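Local coordinates for cystathionine gamma-synthase (Xanthomonas oryzae pv. oryzae KACC 10331, PDB 6LD7), which is a pyridoxal phosphate-dependent enzyme of the trans-sulfuration family that probably forms cystathionine on the pathway to methionine, at residues L329-L334 / A380-I385; H280-Q285 / R393-L398; L95-Q100 / V234-A239. The protein carries 1 engineered substitution. All coordinates share one frame; numbering follows the deposited sequence.

Contact 1: L329-L334 / A380-I385; sequences LRYFTL and AEDLLI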
ATOM      1  N   LEU C 329      -5.826  32.848   2.484  1.00 36.85           N
ATOM      2  CA  LEU C 329      -4.491  32.247   2.715  1.00 34.50           C
ATOM      3  C   LEU C 329      -4.201  31.221   1.624  1.00 36.78           C
ATOM      4  O   LEU C 329      -5.072  30.378   1.373  1.00 37.81           O
ATOM      5  CB  LEU C 329      -4.513  31.572   4.081  1.00 37.37           C
ATOM      6  CG  LEU C 329      -4.478  32.537   5.261  1.00 34.59           C
ATOM      7  CD1 LEU C 329      -4.627  31.748   6.539  1.00 36.75           C
ATOM      8  CD2 LEU C 329      -3.199  33.350   5.275  1.00 35.03           C
ATOM      9  N   ARG C 330      -3.086  31.324   0.916  1.00 32.61           N
ATOM     10  CA  ARG C 330      -2.752  30.363  -0.168  1.00 36.55           C
ATOM     11  C   ARG C 330      -1.896  29.200   0.328  1.00 33.64           C
ATOM     12  O   ARG C 330      -1.906  28.141  -0.307  1.00 34.86           O
ATOM     13  CB  ARG C 330      -2.037  31.104  -1.288  1.00 43.69           C
ATOM     14  CG  ARG C 330      -2.751  32.381  -1.744  1.00 52.85           C
ATOM     15  CD  ARG C 330      -1.986  33.047  -2.907  1.00 62.45           C
ATOM     16  NE  ARG C 330      -2.197  32.177  -4.069  1.00 77.24           N
ATOM     17  CZ  ARG C 330      -1.275  31.505  -4.794  1.00 82.57           C
ATOM     18  NH1 ARG C 330       0.030  31.623  -4.605  1.00 78.18           N
ATOM     19  NH2 ARG C 330      -1.692  30.713  -5.766  1.00 86.83           N
ATOM     20  N   TYR C 331      -1.198  29.325   1.451  1.00 31.44           N
ATOM     21  CA  TYR C 331      -0.169  28.308   1.800  1.00 32.64           C
ATOM     22  C   TYR C 331      -0.397  27.763   3.205  1.00 33.10           C
ATOM     23  O   TYR C 331       0.405  26.963   3.658  1.00 41.04           O
ATOM     24  CB  TYR C 331       1.249  28.874   1.608  1.00 34.36           C
ATOM     25  CG  TYR C 331       1.487  29.498   0.263  1.00 33.34           C
ATOM     26  CD1 TYR C 331       1.189  28.823  -0.926  1.00 35.66           C
ATOM     27  CD2 TYR C 331       2.107  30.720   0.184  1.00 34.78           C
ATOM     28  CE1 TYR C 331       1.404  29.411  -2.167  1.00 37.08           C
ATOM     29  CE2 TYR C 331       2.327  31.333  -1.036  1.00 35.41           C
ATOM     30  CZ  TYR C 331       1.977  30.683  -2.203  1.00 37.31           C
ATOM     31  OH  TYR C 331       2.300  31.356  -3.331  1.00 44.97           O
ATOM     32  N   PHE C 332      -1.484  28.131   3.868  1.00 32.10           N
ATOM     33  CA  PHE C 332      -1.882  27.565   5.181  1.00 30.54           C
ATOM     34  C   PHE C 332      -3.276  26.969   4.985  1.00 33.39           C
ATOM     35  O   PHE C 332      -4.170  27.688   4.603  1.00 36.34           O
ATOM     36  CB  PHE C 332      -1.939  28.635   6.270  1.00 28.91           C
ATOM     37  CG  PHE C 332      -0.613  29.208   6.720  1.00 29.76           C
ATOM     38  CD1 PHE C 332       0.070  30.138   5.933  1.00 30.03           C
ATOM     39  CD2 PHE C 332       0.044  28.687   7.811  1.00 30.74           C
ATOM     40  CE1 PHE C 332       1.299  30.627   6.313  1.00 29.13           C
ATOM     41  CE2 PHE C 332       1.293  29.170   8.191  1.00 31.83           C
ATOM     42  CZ  PHE C 332       1.923  30.114   7.420  1.00 29.57           C
ATOM     43  N   THR C 333      -3.437  25.682   5.163  1.00 33.40           N
ATOM     44  CA  THR C 333      -4.753  25.003   5.035  1.00 32.23           C
ATOM     45  C   THR C 333      -5.441  25.097   6.386  1.00 32.13           C
ATOM     46  O   THR C 333      -4.826  24.699   7.385  1.00 31.37           O
ATOM     47  CB  THR C 333      -4.509  23.557   4.598  1.00 33.53           C
ATOM     48  OG1 THR C 333      -3.839  23.632   3.351  1.00 32.54           O
ATOM     49  CG2 THR C 333      -5.752  22.741   4.373  1.00 32.75           C
ATOM     50  N   LEU C 334      -6.698  25.514   6.377  1.00 29.82           N
ATOM     51  CA  LEU C 334      -7.566  25.547   7.545  1.00 27.95           C
ATOM     52  C   LEU C 334      -7.958  24.136   7.897  1.00 29.86           C
ATOM     53  O   LEU C 334      -8.814  23.490   7.181  1.00 30.22           O
ATOM     54  CB  LEU C 334      -8.719  26.508   7.247  1.00 29.76           C
ATOM     55  CG  LEU C 334      -9.688  26.734   8.407  1.00 32.29           C
ATOM     56  CD1 LEU C 334      -9.029  27.587   9.512  1.00 35.13           C
ATOM     57  CD2 LEU C 334     -10.971  27.416   7.871  1.00 34.56           C
ATOM     58  N   ALA C 380      10.369  29.904   3.275  1.00 25.51           N
ATOM     59  CA  ALA C 380      10.081  31.009   4.208  1.00 24.59           C
ATOM     60  C   ALA C 380       9.503  32.198   3.448  1.00 27.19           C
ATOM     61  O   ALA C 380       8.544  32.853   3.933  1.00 29.30           O
ATOM     62  CB  ALA C 380      11.331  31.391   4.926  1.00 27.54           C
ATOM     63  N   GLU C 381      10.062  32.546   2.299  1.00 29.56           N
ATOM     64  CA  GLU C 381       9.589  33.772   1.579  1.00 29.88           C
ATOM     65  C   GLU C 381       8.084  33.698   1.303  1.00 30.34           C
ATOM     66  O   GLU C 381       7.405  34.744   1.456  1.00 29.58           O
ATOM     67  CB  GLU C 381      10.392  34.076   0.317  1.00 30.26           C
ATOM     68  CG  GLU C 381      10.198  33.141  -0.873  1.00 31.05           C
ATOM     69  CD  GLU C 381      11.200  33.343  -2.014  1.00 32.40           C
ATOM     70  OE1 GLU C 381      10.858  34.109  -2.941  1.00 35.59           O
ATOM     71  OE2 GLU C 381      12.262  32.666  -2.038  1.00 31.76           O
ATOM     72  N   ASP C 382       7.588  32.543   0.856  1.00 31.33           N
ATOM     73  CA  ASP C 382       6.145  32.389   0.494  1.00 30.53           C
ATOM     74  C   ASP C 382       5.285  32.456   1.734  1.00 28.87           C
ATOM     75  O   ASP C 382       4.255  33.133   1.696  1.00 27.87           O
ATOM     76  CB  ASP C 382       5.886  31.094  -0.275  1.00 31.46           C
ATOM     77  CG  ASP C 382       6.502  31.064  -1.659  1.00 34.31           C
ATOM     78  OD1 ASP C 382       6.557  32.168  -2.288  1.00 37.56           O
ATOM     79  OD2 ASP C 382       6.948  29.935  -2.104  1.00 35.78           O
ATOM     80  N   LEU C 383       5.639  31.718   2.786  1.00 28.93           N
ATOM     81  CA  LEU C 383       4.840  31.774   4.027  1.00 29.72           C
ATOM     82  C   LEU C 383       4.753  33.208   4.521  1.00 30.40           C
ATOM     83  O   LEU C 383       3.671  33.599   4.954  1.00 31.74           O
ATOM     84  CB  LEU C 383       5.435  30.874   5.107  1.00 28.79           C
ATOM     85  CG  LEU C 383       5.523  29.420   4.686  1.00 28.42           C
ATOM     86  CD1 LEU C 383       5.979  28.555   5.854  1.00 29.51           C
ATOM     87  CD2 LEU C 383       4.157  28.932   4.144  1.00 29.41           C
ATOM     88  N   LEU C 384       5.835  33.987   4.444  1.00 32.47           N
ATOM     89  CA  LEU C 384       5.800  35.399   4.941  1.00 31.23           C
ATOM     90  C   LEU C 384       4.933  36.309   4.041  1.00 30.54           C
ATOM     91  O   LEU C 384       4.141  37.112   4.556  1.00 29.67           O
ATOM     92  CB  LEU C 384       7.211  35.951   5.020  1.00 33.67           C
ATOM     93  CG  LEU C 384       8.137  35.323   6.050  1.00 34.80           C
ATOM     94  CD1 LEU C 384       9.542  35.845   5.819  1.00 36.89           C
ATOM     95  CD2 LEU C 384       7.700  35.652   7.445  1.00 33.48           C
ATOM     96  N   ILE C 385       4.986  36.137   2.744  1.00 30.84           N
ATOM     97  CA  ILE C 385       4.102  36.909   1.814  1.00 33.60           C
ATOM     98  C   ILE C 385       2.635  36.583   2.142  1.00 35.86           C
ATOM     99  O   ILE C 385       1.800  37.509   2.351  1.00 37.92           O
ATOM    100  CB  ILE C 385       4.456  36.524   0.372  1.00 33.40           C
ATOM    101  CG1 ILE C 385       5.816  37.124  -0.040  1.00 32.27           C
ATOM    102  CG2 ILE C 385       3.309  36.916  -0.572  1.00 33.44           C
ATOM    103  CD1 ILE C 385       6.337  36.486  -1.349  1.00 31.25           C
TER

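Contact 2: H280-Q285 / R393-L398; sequences HAMVNQ and RAEATL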
ATOM      1  N   HIS C 280       4.223  43.095  15.452  1.00 44.45           N
ATOM      2  CA  HIS C 280       3.453  43.640  14.311  1.00 38.67           C
ATOM      3  C   HIS C 280       2.233  44.364  14.895  1.00 41.21           C
ATOM      4  O   HIS C 280       1.645  43.902  15.899  1.00 39.23           O
ATOM      5  CB  HIS C 280       3.088  42.542  13.322  1.00 43.35           C
ATOM      6  CG  HIS C 280       2.438  43.016  12.075  1.00 42.14           C
ATOM      7  ND1 HIS C 280       1.143  43.498  12.084  1.00 40.09           N
ATOM      8  CD2 HIS C 280       2.882  43.068  10.789  1.00 38.74           C
ATOM      9  CE1 HIS C 280       0.794  43.815  10.851  1.00 39.38           C
ATOM     10  NE2 HIS C 280       1.851  43.588  10.042  1.00 42.94           N
ATOM     11  N   ALA C 281       1.809  45.437  14.257  1.00 36.26           N
ATOM     12  CA  ALA C 281       0.708  46.280  14.765  1.00 42.62           C
ATOM     13  C   ALA C 281      -0.590  45.475  14.862  1.00 39.50           C
ATOM     14  O   ALA C 281      -1.392  45.820  15.645  1.00 40.38           O
ATOM     15  CB  ALA C 281       0.556  47.507  13.844  1.00 40.78           C
ATOM     16  N   MET C 282      -0.833  44.467  14.035  1.00 39.99           N
ATOM     17  CA  MET C 282      -2.141  43.768  14.050  1.00 37.38           C
ATOM     18  C   MET C 282      -2.114  42.604  15.051  1.00 37.52           C
ATOM     19  O   MET C 282      -3.104  41.901  15.145  1.00 38.27           O
ATOM     20  CB  MET C 282      -2.458  43.261  12.640  1.00 38.78           C
ATOM     21  CG  MET C 282      -2.929  44.365  11.694  1.00 40.86           C
ATOM     22  SD  MET C 282      -4.449  45.101  12.399  1.00 41.83           S
ATOM     23  CE  MET C 282      -5.610  43.741  12.338  1.00 46.01           C
ATOM     24  N   VAL C 283      -0.998  42.360  15.737  1.00 34.28           N
ATOM     25  CA  VAL C 283      -0.838  41.163  16.617  1.00 34.57           C
ATOM     26  C   VAL C 283      -0.616  41.620  18.061  1.00 35.31           C
ATOM     27  O   VAL C 283       0.401  42.266  18.291  1.00 34.48           O
ATOM     28  CB  VAL C 283       0.355  40.325  16.132  1.00 33.41           C
ATOM     29  CG1 VAL C 283       0.576  39.122  17.013  1.00 35.18           C
ATOM     30  CG2 VAL C 283       0.196  39.875  14.703  1.00 35.61           C
ATOM     31  N   ASN C 284      -1.512  41.276  18.971  1.00 37.33           N
ATOM     32  CA  ASN C 284      -1.466  41.654  20.404  1.00 40.89           C
ATOM     33  C   ASN C 284      -0.509  40.750  21.149  1.00 39.32           C
ATOM     34  O   ASN C 284       0.028  41.226  22.070  1.00 36.78           O
ATOM     35  CB  ASN C 284      -2.848  41.574  21.087  1.00 47.01           C
ATOM     36  CG  ASN C 284      -3.834  42.511  20.407  1.00 52.87           C
ATOM     37  OD1 ASN C 284      -3.449  43.522  19.806  1.00 53.60           O
ATOM     38  ND2 ASN C 284      -5.105  42.178  20.431  1.00 54.96           N
ATOM     39  N   GLN C 285      -0.340  39.479  20.781  1.00 35.98           N
ATOM     40  CA  GLN C 285       0.544  38.556  21.546  1.00 34.00           C
ATOM     41  C   GLN C 285       0.960  37.394  20.652  1.00 33.64           C
ATOM     42  O   GLN C 285       0.125  36.890  19.768  1.00 33.34           O
ATOM     43  CB  GLN C 285      -0.265  38.054  22.742  1.00 37.76           C
ATOM     44  CG  GLN C 285       0.480  37.229  23.723  1.00 47.32           C
ATOM     45  CD  GLN C 285       1.584  38.001  24.389  1.00 51.39           C
ATOM     46  OE1 GLN C 285       1.351  39.087  24.878  1.00 56.11           O
ATOM     47  NE2 GLN C 285       2.790  37.475  24.311  1.00 55.17           N
ATOM     48  N   ARG C 393      -5.403  42.117   5.033  1.00 43.65           N
ATOM     49  CA  ARG C 393      -6.871  41.921   4.991  1.00 41.32           C
ATOM     50  C   ARG C 393      -7.499  42.189   6.352  1.00 41.90           C
ATOM     51  O   ARG C 393      -8.598  42.880   6.380  1.00 41.49           O
ATOM     52  CB  ARG C 393      -7.300  40.511   4.655  1.00 41.55           C
ATOM     53  CG  ARG C 393      -7.164  40.094   3.200  1.00 41.48           C
ATOM     54  CD  ARG C 393      -7.615  38.595   3.253  1.00 46.57           C
ATOM     55  NE  ARG C 393      -6.505  38.126   2.557  1.00 51.89           N
ATOM     56  CZ  ARG C 393      -5.600  37.223   2.765  1.00 41.50           C
ATOM     57  NH1 ARG C 393      -5.572  36.291   3.676  1.00 40.78           N
ATOM     58  NH2 ARG C 393      -4.657  37.312   1.874  1.00 42.28           N
ATOM     59  N   ALA C 394      -6.904  41.663   7.421  1.00 39.40           N
ATOM     60  CA  ALA C 394      -7.416  41.877   8.798  1.00 39.67           C
ATOM     61  C   ALA C 394      -7.435  43.381   9.142  1.00 39.46           C
ATOM     62  O   ALA C 394      -8.384  43.833   9.734  1.00 43.99           O
ATOM     63  CB  ALA C 394      -6.569  41.158   9.828  1.00 36.91           C
ATOM     64  N   GLU C 395      -6.354  44.099   8.905  1.00 41.82           N
ATOM     65  CA  GLU C 395      -6.228  45.539   9.158  1.00 47.75           C
ATOM     66  C   GLU C 395      -7.385  46.304   8.463  1.00 49.13           C
ATOM     67  O   GLU C 395      -7.986  47.147   9.128  1.00 44.85           O
ATOM     68  CB  GLU C 395      -4.892  46.053   8.654  1.00 53.57           C
ATOM     69  CG  GLU C 395      -4.741  47.554   8.817  1.00 65.10           C
ATOM     70  CD  GLU C 395      -3.321  48.065   8.656  1.00 69.40           C
ATOM     71  OE1 GLU C 395      -3.124  49.265   8.843  1.00 86.95           O
ATOM     72  OE2 GLU C 395      -2.417  47.274   8.346  1.00 78.94           O
ATOM     73  N   ALA C 396      -7.769  45.915   7.252  1.00 46.39           N
ATOM     74  CA  ALA C 396      -8.833  46.568   6.442  1.00 48.97           C
ATOM     75  C   ALA C 396     -10.240  46.337   7.030  1.00 49.01           C
ATOM     76  O   ALA C 396     -11.098  47.090   6.641  1.00 58.35           O
ATOM     77  CB  ALA C 396      -8.750  46.105   5.014  1.00 45.87           C
ATOM     78  N   THR C 397     -10.490  45.386   7.936  1.00 47.47           N
ATOM     79  CA  THR C 397     -11.674  45.428   8.833  1.00 52.04           C
ATOM     80  C   THR C 397     -11.349  46.617   9.750  1.00 60.49           C
ATOM     81  O   THR C 397     -10.755  47.530   9.234  1.00 73.66           O
ATOM     82  CB  THR C 397     -11.933  44.023   9.378  1.00 50.16           C
ATOM     83  OG1 THR C 397     -10.986  43.706  10.399  1.00 46.91           O
ATOM     84  CG2 THR C 397     -11.918  42.976   8.282  1.00 46.22           C
ATOM     85  N   LEU C 398     -11.504  46.590  11.059  1.00 67.33           N
ATOM     86  CA  LEU C 398     -11.106  47.738  11.965  1.00 66.58           C
ATOM     87  C   LEU C 398     -11.895  49.025  11.632  1.00 69.96           C
ATOM     88  O   LEU C 398     -11.710  49.587  10.514  1.00 61.19           O
ATOM     89  CB  LEU C 398      -9.602  48.037  11.923  1.00 61.98           C
ATOM     90  CG  LEU C 398      -8.670  46.964  12.477  1.00 60.89           C
ATOM     91  CD1 LEU C 398      -7.333  47.542  12.856  1.00 59.49           C
ATOM     92  CD2 LEU C 398      -9.278  46.240  13.659  1.00 59.30           C
TER

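Contact 3: L95-Q100 / V234-A239; sequences LNAVLQ and VWWANA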
ATOM      1  N   LEU C  95      -2.866   4.135  30.632  1.00 26.09           N
ATOM      2  CA  LEU C  95      -3.917   4.115  31.674  1.00 29.68           C
ATOM      3  C   LEU C  95      -4.210   2.689  32.131  1.00 29.85           C
ATOM      4  O   LEU C  95      -4.338   2.495  33.345  1.00 29.94           O
ATOM      5  CB  LEU C  95      -5.197   4.763  31.185  1.00 28.05           C
ATOM      6  CG  LEU C  95      -5.067   6.227  30.762  1.00 28.95           C
ATOM      7  CD1 LEU C  95      -6.434   6.686  30.201  1.00 30.76           C
ATOM      8  CD2 LEU C  95      -4.626   7.101  31.913  1.00 30.04           C
ATOM      9  N   ASN C  96      -4.321   1.745  31.202  1.00 28.59           N
ATOM     10  CA  ASN C  96      -4.625   0.343  31.532  1.00 29.19           C
ATOM     11  C   ASN C  96      -3.381  -0.355  32.081  1.00 30.67           C
ATOM     12  O   ASN C  96      -3.512  -1.198  32.961  1.00 29.72           O
ATOM     13  CB  ASN C  96      -5.111  -0.401  30.295  1.00 31.88           C
ATOM     14  CG  ASN C  96      -6.563  -0.123  29.995  1.00 31.49           C
ATOM     15  OD1 ASN C  96      -7.442  -0.788  30.554  1.00 37.81           O
ATOM     16  ND2 ASN C  96      -6.819   0.806  29.080  1.00 27.70           N
ATOM     17  N   ALA C  97      -2.176  -0.072  31.637  1.00 26.44           N
ATOM     18  CA  ALA C  97      -1.029  -0.805  32.186  1.00 29.21           C
ATOM     19  C   ALA C  97      -0.703  -0.295  33.588  1.00 31.65           C
ATOM     20  O   ALA C  97      -0.132  -1.023  34.404  1.00 31.92           O
ATOM     21  CB  ALA C  97       0.183  -0.655  31.331  1.00 27.81           C
ATOM     22  N   VAL C  98      -0.967   0.957  33.853  1.00 31.93           N
ATOM     23  CA  VAL C  98      -0.433   1.560  35.082  1.00 31.39           C
ATOM     24  C   VAL C  98      -1.479   1.690  36.171  1.00 32.48           C
ATOM     25  O   VAL C  98      -1.047   1.701  37.286  1.00 36.37           O
ATOM     26  CB  VAL C  98       0.210   2.915  34.780  1.00 32.73           C
ATOM     27  CG1 VAL C  98       0.685   3.575  36.014  1.00 36.03           C
ATOM     28  CG2 VAL C  98       1.395   2.721  33.898  1.00 34.63           C
ATOM     29  N   LEU C  99      -2.697   2.070  35.899  1.00 29.47           N
ATOM     30  CA  LEU C  99      -3.669   2.473  36.951  1.00 29.12           C
ATOM     31  C   LEU C  99      -4.666   1.346  37.236  1.00 33.20           C
ATOM     32  O   LEU C  99      -4.878   0.466  36.381  1.00 31.88           O
ATOM     33  CB  LEU C  99      -4.470   3.667  36.439  1.00 30.08           C
ATOM     34  CG  LEU C  99      -3.685   4.916  36.110  1.00 31.08           C
ATOM     35  CD1 LEU C  99      -4.550   6.021  35.544  1.00 31.54           C
ATOM     36  CD2 LEU C  99      -3.055   5.422  37.373  1.00 32.32           C
ATOM     37  N   GLN C 100      -5.311   1.413  38.381  1.00 34.16           N
ATOM     38  CA  GLN C 100      -6.460   0.574  38.806  1.00 37.06           C
ATOM     39  C   GLN C 100      -7.322   1.368  39.791  1.00 40.28           C
ATOM     40  O   GLN C 100      -6.824   2.380  40.352  1.00 35.27           O
ATOM     41  CB  GLN C 100      -5.911  -0.686  39.459  1.00 38.39           C
ATOM     42  CG  GLN C 100      -5.164  -0.431  40.750  1.00 43.82           C
ATOM     43  CD  GLN C 100      -4.648  -1.754  41.250  1.00 47.04           C
ATOM     44  OE1 GLN C 100      -4.570  -2.710  40.512  1.00 62.17           O
ATOM     45  NE2 GLN C 100      -4.363  -1.857  42.526  1.00 54.65           N
ATOM     46  N   VAL C 234       3.565  -4.259  26.334  1.00 26.68           N
ATOM     47  CA  VAL C 234       3.416  -5.229  25.230  1.00 26.51           C
ATOM     48  C   VAL C 234       2.224  -6.120  25.571  1.00 28.45           C
ATOM     49  O   VAL C 234       1.419  -6.438  24.716  1.00 27.84           O
ATOM     50  CB  VAL C 234       4.730  -6.002  25.060  1.00 28.81           C
ATOM     51  CG1 VAL C 234       4.564  -7.279  24.202  1.00 29.29           C
ATOM     52  CG2 VAL C 234       5.839  -5.119  24.430  1.00 30.60           C
ATOM     53  N   TRP C 235       2.163  -6.603  26.800  1.00 28.74           N
ATOM     54  CA  TRP C 235       1.121  -7.558  27.205  1.00 28.61           C
ATOM     55  C   TRP C 235      -0.262  -6.864  27.130  1.00 27.58           C
ATOM     56  O   TRP C 235      -1.146  -7.405  26.523  1.00 28.38           O
ATOM     57  CB  TRP C 235       1.459  -8.065  28.605  1.00 30.41           C
ATOM     58  CG  TRP C 235       0.538  -9.167  29.013  1.00 31.42           C
ATOM     59  CD1 TRP C 235       0.834 -10.510  28.971  1.00 30.17           C
ATOM     60  CD2 TRP C 235      -0.821  -9.017  29.536  1.00 29.71           C
ATOM     61  NE1 TRP C 235      -0.254 -11.204  29.475  1.00 31.38           N
ATOM     62  CE2 TRP C 235      -1.281 -10.336  29.806  1.00 32.29           C
ATOM     63  CE3 TRP C 235      -1.648  -7.928  29.876  1.00 26.66           C
ATOM     64  CZ2 TRP C 235      -2.575 -10.576  30.298  1.00 31.29           C
ATOM     65  CZ3 TRP C 235      -2.926  -8.154  30.337  1.00 29.97           C
ATOM     66  CH2 TRP C 235      -3.381  -9.468  30.565  1.00 32.11           C
ATOM     67  N   TRP C 236      -0.404  -5.657  27.661  1.00 25.54           N
ATOM     68  CA  TRP C 236      -1.667  -4.898  27.662  1.00 25.68           C
ATOM     69  C   TRP C 236      -2.069  -4.503  26.244  1.00 27.53           C
ATOM     70  O   TRP C 236      -3.299  -4.531  25.931  1.00 26.99           O
ATOM     71  CB  TRP C 236      -1.595  -3.712  28.592  1.00 26.16           C
ATOM     72  CG  TRP C 236      -1.819  -4.119  30.020  1.00 28.93           C
ATOM     73  CD1 TRP C 236      -0.868  -4.238  30.979  1.00 28.80           C
ATOM     74  CD2 TRP C 236      -3.091  -4.336  30.656  1.00 28.19           C
ATOM     75  NE1 TRP C 236      -1.468  -4.619  32.131  1.00 30.24           N
ATOM     76  CE2 TRP C 236      -2.815  -4.739  31.967  1.00 29.92           C
ATOM     77  CE3 TRP C 236      -4.399  -4.476  30.171  1.00 29.73           C
ATOM     78  CZ2 TRP C 236      -3.809  -5.079  32.887  1.00 29.49           C
ATOM     79  CZ3 TRP C 236      -5.399  -4.787  31.068  1.00 33.15           C
ATOM     80  CH2 TRP C 236      -5.104  -5.083  32.409  1.00 32.93           C
ATOM     81  N   ALA C 237      -1.122  -4.145  25.390  1.00 26.26           N
ATOM     82  CA  ALA C 237      -1.456  -3.756  24.010  1.00 27.55           C
ATOM     83  C   ALA C 237      -2.043  -4.958  23.241  1.00 27.47           C
ATOM     84  O   ALA C 237      -3.036  -4.759  22.514  1.00 27.57           O
ATOM     85  CB  ALA C 237      -0.260  -3.126  23.296  1.00 26.31           C
ATOM     86  N   ASN C 238      -1.459  -6.124  23.413  1.00 27.42           N
ATOM     87  CA  ASN C 238      -1.936  -7.405  22.814  1.00 30.44           C
ATOM     88  C   ASN C 238      -3.339  -7.710  23.392  1.00 30.39           C
ATOM     89  O   ASN C 238      -4.264  -7.961  22.638  1.00 32.08           O
ATOM     90  CB  ASN C 238      -0.920  -8.519  23.044  1.00 31.69           C
ATOM     91  CG  ASN C 238      -1.476  -9.854  22.565  1.00 37.45           C
ATOM     92  OD1 ASN C 238      -1.776  -9.948  21.390  1.00 34.24           O
ATOM     93  ND2 ASN C 238      -1.784 -10.798  23.470  1.00 34.52           N
ATOM     94  N   ALA C 239      -3.504  -7.660  24.709  1.00 27.92           N
ATOM     95  CA  ALA C 239      -4.740  -8.068  25.414  1.00 28.73           C
ATOM     96  C   ALA C 239      -5.890  -7.113  25.069  1.00 28.39           C
ATOM     97  O   ALA C 239      -6.993  -7.579  24.899  1.00 26.91           O
ATOM     98  CB  ALA C 239      -4.548  -8.067  26.907  1.00 28.00           C
TER
HETATM   99  O   HOH W   1       0.843  -4.083  34.085  1.00 47.03           O

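Contact 1: L329-L334 / A380-I385
Y331 and F332 pack against D382 and L383 in the C-terminal domain of a fold type I PLP enzyme. The loop running into strand 333-334 meets the first turns of the long helix 380-396. Y331 can be followed outward from its backbone. Y331 CB rests on L383 CD2 at 3.9 Å. The first torsion (chi1 -51°) sets CG beside the backbone N, anti to the carbonyl carbon, and turns the ring to the helix. D382 O meets the ring edge near its plane, 3.6 Å from Y331 CD2. R330 CB covers a face of the ring, near its centre. D382 CB stands off the plane on the other side, 3.6 Å from Y331 CE2. The contact with the helix ends at CE2. The hydroxyl beyond lies near R330 NH1 without hydrogen-bond geometry. The ring and the D382 carboxylate planes are 44° apart, and the ring touches D382 CB and D382 O, not the carboxylate. That group turns to another chain: D382 OD2 is hydrogen-bonded to T18 OG1 and T15 N, both of the second subunit. One turn further along the helix, the D386 carboxylate accepts the backbone N-H groups of R330 and Y331, so polar bonds also tie the loop to the helix. F332 and L383 cross at about a right angle. Only one methyl of L383, CD2, makes this touch, reaching F332 CE1 at 4.0 Å.

Contact 2: H280-Q285 / R393-L398
M282 reaches across to A394, E395 and L398. Two flat groups matter here: the H280 ring holds the M282 backbone, and the A394-E395 peptide receives the M282 methyl. M282 N lies at the edge of the imidazole, in the ring plane, and donates to H280 ND1 over 2.9 Å. The bond is nearly straight, with an N-H...N angle of 175°. ND1 therefore acts as an acceptor, which is consistent with a neutral ring. The M282 methyl lies over the face of the peptide: M282 CE is 3.5 Å from E395 N, and it also meets A394 CB at 3.7 Å.

A type I turn from H280 to V283, closed by V283 N bonding to H280 O, presents M282 to the helix. The M282 chain is bent at both outer torsions (chi2 -60°, chi3 -65°), and this folds CE onto the helix. M282 SD lies 3.7 Å from E395 CA. M282 and E395 cross at about a right angle, CG and SD lying by E395 CB. L398 comes from beyond the helix end and meets M282 tip to tip, with L398 CD1 3.8 Å from M282 SD. T397 OG1 donates to A394 O over 2.7 Å, in the carbonyl plane, and so ties the last turn to the chain that leaves it.

This is apolar packing in the C-terminal domain. It joins the turn before edge strand 283-287 to the last turn of helix 380-396. L391, earlier on that helix, also touches M282. The M282 backbone bonds to E316, just past strand 310-315, and A321 of helix 319-327 packs on A394 and T397.

Contact 3: L95-Q100 / V234-A239
N96 and A97 lie against one face of the W236 indole, where the end of helix 87-98 meets helix 227-240. N96 comes first. Its CB approaches W236 CE3 at 4.1 Å, while its amide ND2 turns back to N92 O in its own helix. Its backbone oxygen goes to the ring: N96 O stands 3.7 Å above the indole plane, over the centre. The same oxygen accepts a hydrogen bond from K125 NZ of the third subunit.

A97 follows on the same face. A97 CA makes a CH-pi contact with the five-membered ring, 3.9 Å from its centroid and 20° off the ring normal. The A97 methyl lies beside the pyrrole carbon, with A97 CB 3.8 Å from W236 CD1. Because CG of W236 lies beside its backbone N (chi1 -80°), the indole reaches across to helix 87-98. A water bridges the two helices. The water oxygen is 3.2 Å from A97 O, to which it donates, and 3.1 Å from W236 NE1, from which it accepts.

L99 is the first residue to leave the helix. Its O bonds to the same K125 of the third subunit, so one lysine is held by two carbonyls around the helix end. On the opposite face of the W236 indole sits W235 CZ3, 3.7 Å above the plane and over the centre. A121 of the third subunit also packs on W236.

The indole thus lies between the two segments in the large PLP-binding domain, near the third subunit. The K125 ammonium probably offsets the negative end of the N96 carbonyl, which would otherwise face the indole pi cloud, and the water satisfies the indole N-H.

Overall arrangement
Contacts 1 and 2 share helix 380-396 and reach the same five-stranded sheet of the C-terminal domain. Their centres are about 17 Å apart, and they touch where L329 N lies 3.7 Å from R393 NH1. Contact 3 belongs to the large cofactor-binding domain, on the other side of the chain's centre. Its centre is about 43 Å from that of contact 1 and about 49 Å from that of contact 2. Contacts 1 and 3 meet the third subunit, whereas no other chain of the assembly touches contact 2. K209, the predicted pyridoxal phosphate lysine, is not modelled and lies in no segment. A triethylene glycol, probably from crystallisation, lies about 4 Å from the W236 side chain.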